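Local coordinates for 3,4-dihydroxybenzoate decarboxylase (Enterobacter cloacae, PDB 5NY5), which catalyses the decarboxylation of 3,4-dihydroxybenzoate to catechol and the reverse para-carboxylation of catechols, as a UbiD-family enzyme dependent on prenylated FMN, at residues 15-21 with 80-85; 28-34 with 60-64; 56-60 with 71-75; 100-105 with 234-240; 153-157 with 255-259. All blocks are in the same frame, centred on the assembly; numbering follows the deposited sequence.

Contact 1 of 5, residues 15-21 with 80-85; sequences LQRHPGH and ERAALL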
# COMPACT_ATOMS: atom_id res chain seq x y z
N LEU A 15 -41.61 4.14 -34.64
CA LEU A 15 -40.27 3.79 -35.10
C LEU A 15 -40.19 3.76 -36.62
O LEU A 15 -39.15 4.12 -37.20
CB LEU A 15 -39.85 2.44 -34.53
CG LEU A 15 -39.77 2.33 -33.00
CD1 LEU A 15 -39.17 1.00 -32.60
CD2 LEU A 15 -38.97 3.48 -32.43
N GLN A 16 -41.27 3.35 -37.29
CA GLN A 16 -41.24 3.29 -38.74
C GLN A 16 -41.11 4.68 -39.36
O GLN A 16 -40.60 4.81 -40.48
CB GLN A 16 -42.50 2.58 -39.25
CG GLN A 16 -42.48 1.08 -38.99
CD GLN A 16 -43.83 0.43 -39.18
OE1 GLN A 16 -44.87 1.03 -38.88
NE2 GLN A 16 -43.83 -0.79 -39.69
N ARG A 17 -41.55 5.72 -38.65
CA ARG A 17 -41.36 7.08 -39.12
C ARG A 17 -39.94 7.59 -38.92
O ARG A 17 -39.63 8.70 -39.34
CB ARG A 17 -42.35 8.03 -38.44
CG ARG A 17 -43.82 7.66 -38.68
CD ARG A 17 -44.75 8.85 -38.46
NE ARG A 17 -44.91 9.21 -37.05
CZ ARG A 17 -45.78 8.64 -36.23
NH1 ARG A 17 -46.58 7.67 -36.66
NH2 ARG A 17 -45.86 9.03 -34.96
N HIS A 18 -39.08 6.79 -38.28
CA HIS A 18 -37.67 7.14 -38.09
C HIS A 18 -36.84 5.97 -38.60
O HIS A 18 -36.57 5.02 -37.85
CB HIS A 18 -37.37 7.44 -36.63
CG HIS A 18 -38.10 8.63 -36.09
ND1 HIS A 18 -37.54 9.88 -36.03
CD2 HIS A 18 -39.35 8.75 -35.59
CE1 HIS A 18 -38.42 10.73 -35.51
NE2 HIS A 18 -39.53 10.07 -35.24
N PRO A 19 -36.42 6.00 -39.86
CA PRO A 19 -35.70 4.85 -40.43
C PRO A 19 -34.42 4.54 -39.66
O PRO A 19 -33.68 5.44 -39.25
CB PRO A 19 -35.41 5.29 -41.87
CG PRO A 19 -35.54 6.78 -41.85
CD PRO A 19 -36.59 7.09 -40.84
N GLY A 20 -34.18 3.25 -39.47
CA GLY A 20 -33.02 2.77 -38.74
C GLY A 20 -33.34 2.13 -37.41
O GLY A 20 -32.46 1.48 -36.83
N HIS A 21 -34.56 2.29 -36.91
CA HIS A 21 -34.93 1.77 -35.60
C HIS A 21 -35.82 0.55 -35.64
O HIS A 21 -36.09 -0.04 -34.59
CB HIS A 21 -35.63 2.87 -34.78
CG HIS A 21 -34.68 3.88 -34.21
ND1 HIS A 21 -33.93 3.63 -33.08
CD2 HIS A 21 -34.36 5.13 -34.60
CE1 HIS A 21 -33.19 4.69 -32.80
NE2 HIS A 21 -33.44 5.62 -33.72
N GLU A 80 -30.98 5.79 -27.73
CA GLU A 80 -31.65 6.69 -28.66
C GLU A 80 -33.07 6.23 -28.94
O GLU A 80 -34.01 7.03 -28.91
CB GLU A 80 -30.85 6.79 -29.97
CG GLU A 80 -29.63 7.70 -29.91
CD GLU A 80 -28.45 7.06 -29.21
OE1 GLU A 80 -28.36 5.81 -29.20
OE2 GLU A 80 -27.61 7.80 -28.65
N ARG A 81 -33.24 4.93 -29.20
CA ARG A 81 -34.57 4.41 -29.49
C ARG A 81 -35.52 4.61 -28.32
O ARG A 81 -36.68 5.00 -28.50
CB ARG A 81 -34.49 2.93 -29.87
CG ARG A 81 -35.83 2.23 -29.93
CD ARG A 81 -35.86 1.16 -31.02
NE ARG A 81 -35.07 -0.02 -30.69
CZ ARG A 81 -33.86 -0.27 -31.18
NH1 ARG A 81 -33.30 0.57 -32.04
NH2 ARG A 81 -33.22 -1.37 -30.83
N ALA A 82 -35.04 4.38 -27.10
CA ALA A 82 -35.87 4.60 -25.92
C ALA A 82 -36.22 6.07 -25.76
O ALA A 82 -37.35 6.40 -25.38
CB ALA A 82 -35.16 4.07 -24.67
N ALA A 83 -35.27 6.96 -26.04
CA ALA A 83 -35.55 8.39 -25.92
C ALA A 83 -36.55 8.84 -26.97
O ALA A 83 -37.43 9.67 -26.69
CB ALA A 83 -34.25 9.18 -26.04
N LEU A 84 -36.44 8.31 -28.19
CA LEU A 84 -37.41 8.63 -29.23
C LEU A 84 -38.79 8.09 -28.88
O LEU A 84 -39.80 8.75 -29.13
CB LEU A 84 -36.93 8.08 -30.57
CG LEU A 84 -37.89 8.10 -31.75
CD1 LEU A 84 -38.29 9.53 -32.10
CD2 LEU A 84 -37.25 7.41 -32.94
N LEU A 85 -38.84 6.89 -28.29
CA LEU A 85 -40.11 6.31 -27.88
C LEU A 85 -40.77 7.06 -26.74
O LEU A 85 -41.92 6.78 -26.42
CB LEU A 85 -39.90 4.85 -27.48
CG LEU A 85 -39.71 3.85 -28.61
CD1 LEU A 85 -39.21 2.51 -28.07
CD2 LEU A 85 -41.01 3.66 -29.38

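Contact 2 of 5, residues 28-34 with 60-64; sequences PVDPNAE and FNSVK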
# COMPACT_ATOMS: atom_id res chain seq x y z
N PRO A 28 -37.30 -17.39 -42.98
CA PRO A 28 -37.61 -18.28 -41.86
C PRO A 28 -36.46 -18.32 -40.87
O PRO A 28 -35.28 -18.33 -41.25
CB PRO A 28 -37.82 -19.64 -42.52
CG PRO A 28 -38.11 -19.34 -43.95
CD PRO A 28 -37.32 -18.11 -44.27
N VAL A 29 -36.80 -18.33 -39.58
CA VAL A 29 -35.82 -18.36 -38.51
C VAL A 29 -36.24 -19.41 -37.49
O VAL A 29 -37.44 -19.61 -37.24
CB VAL A 29 -35.64 -16.97 -37.86
CG1 VAL A 29 -36.86 -16.59 -37.03
CG2 VAL A 29 -34.38 -16.93 -37.02
N ASP A 30 -35.26 -20.10 -36.91
CA ASP A 30 -35.53 -21.10 -35.89
C ASP A 30 -35.53 -20.42 -34.53
O ASP A 30 -34.52 -19.81 -34.16
CB ASP A 30 -34.48 -22.20 -35.93
CG ASP A 30 -34.93 -23.47 -35.24
OD1 ASP A 30 -35.78 -23.40 -34.32
OD2 ASP A 30 -34.43 -24.55 -35.60
N PRO A 31 -36.62 -20.49 -33.76
CA PRO A 31 -36.61 -19.88 -32.42
C PRO A 31 -35.63 -20.54 -31.47
O PRO A 31 -35.31 -19.94 -30.44
CB PRO A 31 -38.06 -20.06 -31.95
CG PRO A 31 -38.57 -21.22 -32.72
CD PRO A 31 -37.91 -21.12 -34.07
N ASN A 32 -35.16 -21.74 -31.78
CA ASN A 32 -34.16 -22.42 -30.97
C ASN A 32 -32.78 -21.95 -31.42
O ASN A 32 -32.30 -22.34 -32.48
CB ASN A 32 -34.31 -23.93 -31.10
CG ASN A 32 -33.41 -24.69 -30.14
OD1 ASN A 32 -32.91 -24.13 -29.17
ND2 ASN A 32 -33.21 -25.97 -30.41
N ALA A 33 -32.17 -21.07 -30.62
CA ALA A 33 -30.80 -20.60 -30.80
C ALA A 33 -30.62 -19.71 -32.02
O ALA A 33 -30.06 -18.61 -31.90
CB ALA A 33 -29.82 -21.78 -30.86
N GLU A 34 -31.06 -20.17 -33.20
CA GLU A 34 -30.81 -19.42 -34.43
C GLU A 34 -31.35 -18.00 -34.34
O GLU A 34 -30.70 -17.05 -34.79
CB GLU A 34 -31.41 -20.15 -35.62
CG GLU A 34 -31.54 -19.28 -36.87
CD GLU A 34 -31.79 -20.09 -38.13
OE1 GLU A 34 -30.81 -20.57 -38.73
OE2 GLU A 34 -32.96 -20.24 -38.51
N PHE A 60 -39.42 -10.81 -36.52
CA PHE A 60 -39.26 -12.03 -37.30
C PHE A 60 -40.65 -12.56 -37.61
O PHE A 60 -41.31 -13.17 -36.76
CB PHE A 60 -38.42 -13.05 -36.54
CG PHE A 60 -36.98 -12.65 -36.37
CD1 PHE A 60 -36.00 -13.16 -37.20
CD2 PHE A 60 -36.61 -11.74 -35.38
CE1 PHE A 60 -34.68 -12.79 -37.05
CE2 PHE A 60 -35.29 -11.37 -35.23
CZ PHE A 60 -34.32 -11.90 -36.06
N ASN A 61 -41.11 -12.32 -38.85
CA ASN A 61 -42.46 -12.68 -39.25
C ASN A 61 -42.60 -14.16 -39.62
O ASN A 61 -43.72 -14.67 -39.63
CB ASN A 61 -42.91 -11.83 -40.44
CG ASN A 61 -43.25 -10.41 -40.04
OD1 ASN A 61 -43.79 -10.17 -38.96
ND2 ASN A 61 -42.94 -9.45 -40.91
N SER A 62 -41.50 -14.84 -39.92
CA SER A 62 -41.52 -16.24 -40.33
C SER A 62 -40.78 -17.05 -39.29
O SER A 62 -39.54 -17.03 -39.24
CB SER A 62 -40.90 -16.41 -41.72
OG SER A 62 -40.84 -17.78 -42.07
N VAL A 63 -41.52 -17.78 -38.46
CA VAL A 63 -40.97 -18.61 -37.40
C VAL A 63 -41.13 -20.06 -37.82
O VAL A 63 -42.25 -20.51 -38.10
CB VAL A 63 -41.66 -18.34 -36.05
CG1 VAL A 63 -41.00 -19.15 -34.95
CG2 VAL A 63 -41.63 -16.86 -35.73
N LYS A 64 -40.02 -20.79 -37.87
CA LYS A 64 -40.06 -22.19 -38.28
C LYS A 64 -40.94 -23.00 -37.34
O LYS A 64 -40.77 -22.95 -36.12
CB LYS A 64 -38.65 -22.78 -38.31
CG LYS A 64 -37.72 -22.15 -39.33
CD LYS A 64 -36.34 -22.79 -39.27
CE LYS A 64 -35.35 -22.11 -40.20
NZ LYS A 64 -33.99 -22.70 -40.08

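Contact 3 of 5, residues 56-60 with 71-75; sequences PAMMF and ILVGM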
# COMPACT_ATOMS: atom_id res chain seq x y z
N PRO A 56 -31.50 -1.61 -35.18
CA PRO A 56 -32.96 -1.57 -35.17
C PRO A 56 -33.54 -2.66 -34.29
O PRO A 56 -32.94 -3.72 -34.09
CB PRO A 56 -33.32 -1.80 -36.64
CG PRO A 56 -32.23 -2.69 -37.12
CD PRO A 56 -30.98 -2.25 -36.40
N ALA A 57 -34.72 -2.38 -33.76
CA ALA A 57 -35.53 -3.46 -33.23
C ALA A 57 -35.98 -4.34 -34.40
O ALA A 57 -36.09 -3.87 -35.54
CB ALA A 57 -36.73 -2.92 -32.47
N MSE A 58 -36.22 -5.61 -34.12
CA MSE A 58 -36.42 -6.55 -35.21
C MSE A 58 -37.64 -7.44 -35.03
O MSE A 58 -37.86 -8.00 -33.97
CB MSE A 58 -35.18 -7.41 -35.39
CG MSE A 58 -35.13 -8.17 -36.69
SE MSE A 58 -33.32 -8.78 -37.06
CE MSE A 58 -33.64 -9.65 -38.77
N MSE A 59 -38.42 -7.55 -36.10
CA MSE A 59 -39.58 -8.43 -36.13
C MSE A 59 -39.33 -9.60 -37.06
O MSE A 59 -39.06 -9.42 -38.24
CB MSE A 59 -40.82 -7.66 -36.58
CG MSE A 59 -42.08 -8.51 -36.66
SE MSE A 59 -42.89 -8.80 -34.91
CE MSE A 59 -43.49 -6.97 -34.59
N PHE A 60 -39.42 -10.81 -36.52
CA PHE A 60 -39.26 -12.03 -37.30
C PHE A 60 -40.65 -12.56 -37.61
O PHE A 60 -41.31 -13.17 -36.76
CB PHE A 60 -38.42 -13.05 -36.54
CG PHE A 60 -36.98 -12.65 -36.37
CD1 PHE A 60 -36.00 -13.16 -37.20
CD2 PHE A 60 -36.61 -11.74 -35.38
CE1 PHE A 60 -34.68 -12.79 -37.05
CE2 PHE A 60 -35.29 -11.37 -35.23
CZ PHE A 60 -34.32 -11.90 -36.06
N ILE A 71 -42.13 -12.85 -33.85
CA ILE A 71 -41.36 -12.64 -32.63
C ILE A 71 -40.61 -11.32 -32.72
O ILE A 71 -40.01 -11.00 -33.75
CB ILE A 71 -40.39 -13.81 -32.38
CG1 ILE A 71 -41.18 -15.11 -32.25
CG2 ILE A 71 -39.56 -13.56 -31.13
CD1 ILE A 71 -40.33 -16.33 -31.97
N LEU A 72 -40.65 -10.56 -31.63
CA LEU A 72 -40.11 -9.21 -31.59
C LEU A 72 -38.99 -9.12 -30.56
O LEU A 72 -39.16 -9.54 -29.41
CB LEU A 72 -41.22 -8.22 -31.23
CG LEU A 72 -40.84 -6.76 -31.22
CD1 LEU A 72 -40.34 -6.36 -32.59
CD2 LEU A 72 -42.05 -5.96 -30.81
N VAL A 73 -37.84 -8.58 -30.97
CA VAL A 73 -36.69 -8.42 -30.09
C VAL A 73 -36.05 -7.06 -30.33
O VAL A 73 -36.12 -6.50 -31.43
CB VAL A 73 -35.64 -9.54 -30.28
CG1 VAL A 73 -36.20 -10.89 -29.89
CG2 VAL A 73 -35.14 -9.55 -31.71
N GLY A 74 -35.41 -6.54 -29.29
CA GLY A 74 -34.59 -5.35 -29.41
C GLY A 74 -35.30 -4.03 -29.24
O GLY A 74 -34.72 -2.99 -29.56
N MSE A 75 -36.52 -4.03 -28.72
CA MSE A 75 -37.31 -2.81 -28.65
C MSE A 75 -36.65 -1.75 -27.78
O MSE A 75 -36.63 -0.58 -28.13
CB MSE A 75 -38.72 -3.13 -28.13
CG MSE A 75 -39.77 -2.05 -28.38
SE MSE A 75 -40.07 -1.58 -30.26
CE MSE A 75 -39.89 -3.31 -31.05

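Contact 4 of 5, residues 100-105 with 234-240; sequences AVKNPV and LGVAGAL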
# COMPACT_ATOMS: atom_id res chain seq x y z
N ALA A 100 -41.43 12.04 -14.53
CA ALA A 100 -42.74 11.39 -14.61
C ALA A 100 -43.00 10.51 -13.39
O ALA A 100 -44.16 10.31 -13.02
CB ALA A 100 -42.85 10.58 -15.89
N VAL A 101 -41.95 9.97 -12.78
CA VAL A 101 -42.12 9.15 -11.58
C VAL A 101 -42.71 9.97 -10.45
O VAL A 101 -43.50 9.45 -9.65
CB VAL A 101 -40.77 8.52 -11.18
CG1 VAL A 101 -40.88 7.80 -9.85
CG2 VAL A 101 -40.30 7.55 -12.25
N LYS A 102 -42.38 11.26 -10.38
CA LYS A 102 -42.83 12.09 -9.28
C LYS A 102 -44.28 12.55 -9.43
O LYS A 102 -44.87 13.01 -8.45
CB LYS A 102 -41.92 13.31 -9.14
CG LYS A 102 -40.48 12.95 -8.81
CD LYS A 102 -39.58 14.18 -8.79
CE LYS A 102 -38.15 13.80 -8.48
NZ LYS A 102 -37.63 12.77 -9.43
N ASN A 103 -44.85 12.44 -10.62
CA ASN A 103 -46.24 12.83 -10.86
C ASN A 103 -46.96 11.74 -11.65
O ASN A 103 -47.37 11.95 -12.80
CB ASN A 103 -46.30 14.17 -11.61
CG ASN A 103 -45.51 15.26 -10.91
OD1 ASN A 103 -46.07 16.09 -10.20
ND2 ASN A 103 -44.20 15.26 -11.12
N PRO A 104 -47.12 10.56 -11.06
CA PRO A 104 -47.69 9.44 -11.82
C PRO A 104 -49.16 9.64 -12.12
O PRO A 104 -49.86 10.44 -11.49
CB PRO A 104 -47.47 8.24 -10.89
CG PRO A 104 -47.50 8.84 -9.53
CD PRO A 104 -46.88 10.21 -9.66
N VAL A 105 -49.64 8.90 -13.11
CA VAL A 105 -51.05 8.88 -13.49
C VAL A 105 -51.56 7.46 -13.27
O VAL A 105 -51.06 6.51 -13.89
CB VAL A 105 -51.26 9.33 -14.95
CG1 VAL A 105 -52.71 9.12 -15.35
CG2 VAL A 105 -50.86 10.78 -15.11
N LEU A 234 -47.22 1.26 -12.71
CA LEU A 234 -47.87 1.65 -13.95
C LEU A 234 -48.12 3.15 -14.02
O LEU A 234 -48.40 3.66 -15.11
CB LEU A 234 -49.19 0.90 -14.11
CG LEU A 234 -49.10 -0.63 -14.17
CD1 LEU A 234 -50.48 -1.24 -14.27
CD2 LEU A 234 -48.25 -1.06 -15.35
N GLY A 235 -48.04 3.85 -12.89
CA GLY A 235 -48.27 5.29 -12.89
C GLY A 235 -47.24 6.07 -13.67
O GLY A 235 -47.53 7.17 -14.14
N VAL A 236 -46.03 5.52 -13.83
CA VAL A 236 -45.00 6.19 -14.61
C VAL A 236 -45.39 6.22 -16.08
O VAL A 236 -45.32 7.26 -16.74
CB VAL A 236 -43.64 5.52 -14.39
CG1 VAL A 236 -42.52 6.36 -15.00
CG2 VAL A 236 -43.39 5.29 -12.91
N ALA A 237 -45.81 5.07 -16.61
CA ALA A 237 -46.22 5.00 -18.01
C ALA A 237 -47.41 5.92 -18.28
O ALA A 237 -47.44 6.63 -19.29
CB ALA A 237 -46.56 3.57 -18.39
N GLY A 238 -48.39 5.93 -17.38
CA GLY A 238 -49.51 6.84 -17.53
C GLY A 238 -49.08 8.29 -17.55
O GLY A 238 -49.63 9.10 -18.30
N ALA A 239 -48.09 8.63 -16.72
CA ALA A 239 -47.58 10.00 -16.73
C ALA A 239 -46.78 10.28 -17.99
O ALA A 239 -46.83 11.40 -18.53
CB ALA A 239 -46.73 10.24 -15.49
N LEU A 240 -46.03 9.29 -18.48
CA LEU A 240 -45.23 9.48 -19.69
C LEU A 240 -46.11 9.67 -20.92
O LEU A 240 -45.68 10.31 -21.89
CB LEU A 240 -44.29 8.30 -19.88
CG LEU A 240 -43.07 8.26 -18.95
CD1 LEU A 240 -42.57 6.83 -18.80
CD2 LEU A 240 -41.97 9.16 -19.49

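Contact 5 of 5, residues 153-157 with 255-259; sequences LVLAS and EKAIA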
# COMPACT_ATOMS: atom_id res chain seq x y z
N LEU A 153 -44.26 -8.96 -17.72
CA LEU A 153 -44.69 -8.03 -16.68
C LEU A 153 -45.73 -8.74 -15.82
O LEU A 153 -46.85 -9.00 -16.28
CB LEU A 153 -45.25 -6.76 -17.30
CG LEU A 153 -45.68 -5.68 -16.30
CD1 LEU A 153 -44.47 -4.96 -15.74
CD2 LEU A 153 -46.64 -4.70 -16.94
N VAL A 154 -45.38 -9.05 -14.58
CA VAL A 154 -46.21 -9.86 -13.70
C VAL A 154 -46.99 -8.95 -12.76
O VAL A 154 -46.41 -8.09 -12.09
CB VAL A 154 -45.36 -10.87 -12.91
CG1 VAL A 154 -46.24 -11.67 -11.97
CG2 VAL A 154 -44.62 -11.79 -13.86
N LEU A 155 -48.31 -9.14 -12.72
CA LEU A 155 -49.18 -8.47 -11.77
C LEU A 155 -49.59 -9.46 -10.69
O LEU A 155 -49.87 -10.63 -10.98
CB LEU A 155 -50.42 -7.90 -12.45
CG LEU A 155 -50.24 -7.04 -13.70
CD1 LEU A 155 -51.57 -6.47 -14.16
CD2 LEU A 155 -49.26 -5.92 -13.45
N ALA A 156 -49.63 -9.00 -9.44
CA ALA A 156 -50.01 -9.85 -8.33
C ALA A 156 -50.54 -8.99 -7.19
O ALA A 156 -50.24 -7.79 -7.11
CB ALA A 156 -48.84 -10.72 -7.85
N SER A 157 -51.32 -9.61 -6.31
CA SER A 157 -51.91 -8.92 -5.18
C SER A 157 -51.80 -9.79 -3.93
O SER A 157 -51.74 -11.02 -4.02
CB SER A 157 -53.38 -8.56 -5.43
OG SER A 157 -53.50 -7.56 -6.42
N GLU A 255 -56.88 -11.90 -10.79
CA GLU A 255 -55.93 -10.81 -10.98
C GLU A 255 -56.23 -10.12 -12.30
O GLU A 255 -56.75 -10.75 -13.23
CB GLU A 255 -54.48 -11.32 -10.96
CG GLU A 255 -53.43 -10.23 -10.84
CD GLU A 255 -53.66 -9.33 -9.64
OE1 GLU A 255 -54.12 -8.18 -9.84
OE2 GLU A 255 -53.39 -9.76 -8.51
N LYS A 256 -55.91 -8.84 -12.37
CA LYS A 256 -56.10 -8.05 -13.57
C LYS A 256 -54.91 -8.20 -14.51
O LYS A 256 -53.83 -8.66 -14.11
CB LYS A 256 -56.34 -6.58 -13.23
CG LYS A 256 -57.62 -6.33 -12.46
CD LYS A 256 -57.35 -5.50 -11.21
CE LYS A 256 -58.59 -5.42 -10.33
NZ LYS A 256 -58.27 -4.87 -8.99
N ALA A 257 -55.10 -7.79 -15.76
CA ALA A 257 -54.07 -7.86 -16.78
C ALA A 257 -54.03 -6.56 -17.57
O ALA A 257 -54.96 -5.76 -17.53
CB ALA A 257 -54.30 -9.04 -17.74
N ILE A 258 -52.92 -6.36 -18.28
CA ILE A 258 -52.77 -5.18 -19.12
C ILE A 258 -53.71 -5.30 -20.31
O ILE A 258 -53.61 -6.23 -21.11
CB ILE A 258 -51.31 -5.02 -19.59
CG1 ILE A 258 -50.39 -4.84 -18.38
CG2 ILE A 258 -51.18 -3.84 -20.53
CD1 ILE A 258 -50.68 -3.61 -17.56
N ALA A 259 -54.65 -4.35 -20.41
CA ALA A 259 -55.69 -4.45 -21.43
C ALA A 259 -55.11 -4.32 -22.84
O ALA A 259 -55.56 -5.01 -23.76
CB ALA A 259 -56.75 -3.38 -21.19

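Contact 1 of 5, residues 15-21 with 80-85
L15, in the last turn of helix 8-16, sends its side chain across to helix 79-84 and L85: its CD2 lies 3.7 Å from L85 CD2 and 4.3 Å from L84 CD2, while its CD1 rests 3.7 Å from the aliphatic CD of R81. H18 follows, its backbone N bonded to L15 O (2.9 Å), and offers the face of its ring to L84; CD1 of L84 sits 3.6 Å from the centroid of the H18 ring, a CH-pi contact. From H18 to H21 the chain makes a type II beta turn, which joins helix 8-16 to strand 22-25 of the UbiD N-terminal domain; G20, at phi 111°, holds the position where a CB would strike the preceding carbonyl. H21 then turns back toward the helix. R81 NH1 donates to H21 ND1 at 3.3 Å, near the plane of the imidazole, and H21 CD2 lies 4.0 Å from L84 CD2. The same guanidinium, with H21 O over one face, also bonds the carbonyls of G55, G74 and M75.

Contact 2 of 5, residues 28-34 with 60-64
The salt bridge between K64 NZ and E34 OE2 (3.1 Å) ties the first turn of helix 34-42 to the loop that leaves strand 57-60. The same OE2 also accepts from D30 N at 2.8 Å, so one carboxylate oxygen holds both the lysine and the loop leading into its own helix. Two backbone bonds lie beside it: V29 N donates to S62 O (3.1 Å) and K64 N to V29 O (2.9 Å, almost straight), giving a single beta bridge between V29 and V63, CA atoms 5.3 Å apart. P28 CA approaches S62 O at 3.5 Å as a CA-H...O contact. D30 OD1 accepts from N32 N (3.1 Å), an Asx turn that bends the chain ahead of A33, the N-cap residue. Around this polar seam the packing is apolar. V29 CG1 meets F60 CD1 at 3.5 Å, P31 CD meets V63 CG1 at 3.8 Å, and the extended K64 side chain runs past D30, its CD 3.9 Å from D30 CB. The pairing thus joins two loops of the UbiD N-terminal domain beyond the ends of strands 22-25 and 57-60. F60 reaches L35 and V38 of helix 34-42, V63 packs on I71 of strand 70-73, and W486 of a second subunit lies against V29 and E34.

Contact 3 of 5, residues 56-60 with 71-75
Strands 57-60 and 70-73 run antiparallel, at 167° with axes 4.8 Å apart, and their side chains interlock on both faces of the sheet. On one face, F60 and V73 fit diagonally: V73 CG2 lies at the edge of the phenyl ring, 4.0 Å from F60 CE2, and 4.3 Å from M58 CB, so the valine fills the space between those two neighbours. The end of M58, a selenomethionine like M59 and M75, leads away from strand 70-73 toward W486 of a second subunit. L35 and Y39 of helix 34-42 lie over this face, against F60, I71 and V73. The two strands form a beta hairpin in the middle of a four-stranded mixed sheet of the UbiD N-terminal domain, flanked by strands 22-25 and 316-319. M58 with V73 and F60 with I71 are hydrogen-bonded pairs: M58 N to V73 O and F60 N to I71 O are both 2.8 Å, with V73 N to M58 O 3.1 Å and I71 N to F60 O 3.0 Å returning. On the other face M59 curls over so that its CE touches L72 CD1 at 3.8 Å, with I316 beside both. Past the last pair G74 turns the chain at phi 88°, where a CB would jam against V73 O and crowd A57 CA (3.5 Å); M75 then folds back, its CE 3.5 Å from A57 CB.

Contact 4 of 5, residues 100-105 with 234-240
A100 sits at the apolar centre, its CB 3.8 Å from L240 CG, 3.9 Å from A239 CB and 4.3 Å from V236 CG1, where helix 93-101 packs on helix 234-241 of the Rift-related, FMN-binding-type domain. V101 extends this patch with CG2 3.7 Å from V236 CG1, and its side chain also touches F222, a residue that binds prenylated FMN; E233, just before L234, binds Mn(2+) in another structure of this protein but not here. Farther along, the chain crosses 234-241 at very short range. P104 CA lies 3.2 Å from G235 O, and a CB on G235 would clash with P104 CB; one on G238 would clash with V105 O. The two glycines therefore let backbone lie directly on backbone, while N103 O and A239 CB meet at 3.3 Å and V105 CB rests 3.5 Å from G238 C. At the polar edge V105 N donates to G235 O at 2.9 Å, and G235 CA returns a CA-H...O contact to V105 O at 3.2 Å.

Contact 5 of 5, residues 153-157 with 255-259
This is a buried packing contact between two strands of different sheets: strand 148-157, from the large antiparallel sheet, and strand 256-258, at the border of a small three-stranded one. Their axes stay 7.6 Å apart at an antiparallel 158°, too far for backbone pairing, so side chains bridge the gap. L155 does most of this, its CD1 pressed to 3.1 Å from K256 O and 3.9 Å from A257 CA; E255 CG packs 3.6 Å from L155 O. L153 points the same way and meets I258, L153 CD2 to I258 CG1 at 4.0 Å. Both sheets belong to the Rift-related domain. A156 and V154, on the other side of the strand, lie beside D166, a Mn(2+) ligand, and H170, which binds prenylated FMN, consistent with that side lining the active site; L153, on the near side, also reaches the cofactor-binding I169. Strand 204-210, the neighbour of 148-157, helps to join the two: the N209 side chain bonds both L153 O and I258 N, and T207 OG1 bonds K256 O. At the other end the link is polar. S157 OG donates to E255 OE2 at 3.0 Å. The second carboxylate oxygen, OE1, accepts from K256 N at 3.2 Å and is also bonded by the hydroxyl of Y231.

How the contacts relate
Contacts 1, 2 and 3 all belong to the N-terminal domain. Contact 3 is its buried sheet core, held by regular backbone pairing; the other two lie at its partly exposed margins. Contact 1 relies on side chains, an arginine-histidine bond among them, and contact 2 adds a lysine-glutamate salt bridge to a single backbone bridge. Contact 2 shares F60 with contact 3, and R81 NH2 of contact 1 reaches G74 O there (2.5 Å). Contacts 4 (partly exposed) and 5 (buried) lie nearer the cofactor and metal residues, each combining apolar packing with one hydrogen bond, backbone to backbone in 4 and side chain to side chain in 5. They meet where L234 CD1 packs 4.1 Å from I258 CD1.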